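Local coordinates for protein monomethylamine methyltransferase MtmB1 (Methanosarcina barkeri, PDB 1NTH) that transfers the methyl group of monomethylamine to the corrinoid cofactor of its partner protein MtmC, a step in methanogenesis from methylamine, at residues A[221-224]-A[225-228]. Sequence-based numbering, arbitrary orientation.
Sequences GMTC and TDSH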
loop_
_atom_site.group_PDB
_atom_site.type_symbol
_atom_site.label_atom_id
_atom_site.label_comp_id
_atom_site.label_asym_id
_atom_site.label_seq_id
_atom_site.Cartn_x
_atom_site.Cartn_y
_atom_site.Cartn_z
ATOM N N GLY A 221 6.222 11.515 5.766
ATOM C CA GLY A 221 6.901 12.742 5.384
ATOM C C GLY A 221 6.813 13.013 3.893
ATOM O O GLY A 221 5.767 12.806 3.279
ATOM N N MET A 222 7.909 13.480 3.302
ATOM C CA MET A 222 7.915 13.765 1.876
ATOM C C MET A 222 7.760 12.496 1.046
ATOM O O MET A 222 8.326 11.450 1.374
ATOM C CB MET A 222 9.203 14.488 1.476
ATOM C CG MET A 222 9.287 15.904 2.007
ATOM S SD MET A 222 10.596 16.852 1.209
ATOM C CE MET A 222 9.840 17.162 -0.402
ATOM N N THR A 223 6.977 12.596 -0.021
ATOM C CA THR A 223 6.750 11.468 -0.918
ATOM C C THR A 223 6.841 11.967 -2.362
ATOM O O THR A 223 7.047 13.160 -2.594
ATOM C CB THR A 223 5.372 10.811 -0.668
ATOM O OG1 THR A 223 5.279 9.599 -1.427
ATOM C CG2 THR A 223 4.247 11.751 -1.067
ATOM N N CYS A 224 6.675 11.073 -3.333
ATOM C CA CYS A 224 6.820 11.472 -4.731
ATOM C C CYS A 224 5.863 12.545 -5.243
ATOM O O CYS A 224 6.144 13.171 -6.262
ATOM C CB CYS A 224 6.766 10.243 -5.649
ATOM S SG CYS A 224 5.164 9.428 -5.734
ATOM N N THR A 225 4.751 12.762 -4.545
ATOM C CA THR A 225 3.771 13.765 -4.948
ATOM C C THR A 225 4.052 15.149 -4.360
ATOM O O THR A 225 3.213 16.052 -4.438
ATOM C CB THR A 225 2.352 13.333 -4.550
ATOM O OG1 THR A 225 2.351 12.914 -3.183
ATOM C CG2 THR A 225 1.888 12.184 -5.430
ATOM N N ASP A 226 5.229 15.301 -3.759
ATOM C CA ASP A 226 5.651 16.579 -3.198
ATOM C C ASP A 226 6.777 17.103 -4.083
ATOM O O ASP A 226 7.443 16.320 -4.760
ATOM C CB ASP A 226 6.192 16.406 -1.778
ATOM C CG ASP A 226 5.141 15.911 -0.808
ATOM O OD1 ASP A 226 4.028 16.481 -0.792
ATOM O OD2 ASP A 226 5.439 14.963 -0.056
ATOM N N SER A 227 6.986 18.418 -4.083
ATOM C CA SER A 227 8.065 19.006 -4.880
ATOM C C SER A 227 9.369 18.905 -4.096
ATOM O O SER A 227 9.447 19.360 -2.957
ATOM C CB SER A 227 7.771 20.475 -5.198
ATOM O OG SER A 227 6.692 20.601 -6.111
ATOM N N HIS A 228 10.385 18.312 -4.724
ATOM C CA HIS A 228 11.696 18.114 -4.107
ATOM C C HIS A 228 12.678 19.146 -4.617
ATOM O O HIS A 228 12.999 19.202 -5.799
ATOM C CB HIS A 228 12.181 16.701 -4.403
ATOM C CG HIS A 228 11.293 15.654 -3.817
ATOM N ND1 HIS A 228 11.695 14.810 -2.807
ATOM C CD2 HIS A 228 9.987 15.377 -4.045
ATOM C CE1 HIS A 228 10.674 14.060 -2.432
ATOM N NE2 HIS A 228 9.626 14.385 -3.168
#
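A type I beta turn from Thr223 to Asp226 leads the chain into strand 227-231 of the TIM barrel, and the side chains of Asp226 and His228 reach back across it to the incoming residues. The turn is closed by the backbone bond from Asp226 N to Thr223 O (3.0 Å). That same carbonyl oxygen takes a second, nearly straight bond from His228 NE2 at 2.9 Å (N-H...O 169°). The two donors approach from opposite faces of the carbonyl plane, while the oxygen itself lies in the plane of the imidazole. Asp226 grips the other end of Thr223: its OD2 receives Thr223 N at 2.8 Å through the anti side of the carboxylate, somewhat out of plane. With CG beside its own backbone N and anti to the carbonyl carbon (chi1 -64°), Asp226 brings OD2 back to Thr223 N, the two side chains crossing at roughly a right angle. OD2 also forms a salt bridge with Lys188 of helix 174-193, whose NZ bonds Gly221 O as well, and OD1 accepts from Val201 N. Met222 bends at chi3 (74°) and lays its methyl over one face of the His228 ring, CE standing 3.8 Å from the ring centroid almost on the normal, a CH-pi contact. The same CE lies 3.4 Å from Ser227 O. Tyr249 meets His228 edge-to-face. A leucine in place of His228 would probably cost Thr223 O its bond from the ring and deprive the Met222 methyl of its aromatic seat. Because NE2 donates to a carbonyl, it must carry a proton, and these ring contacts together probably fix its rotation. Lys188 probably helps keep the buried Asp226 carboxylate ionised. Both backbone polar groups of Thr223 are held by residues that follow.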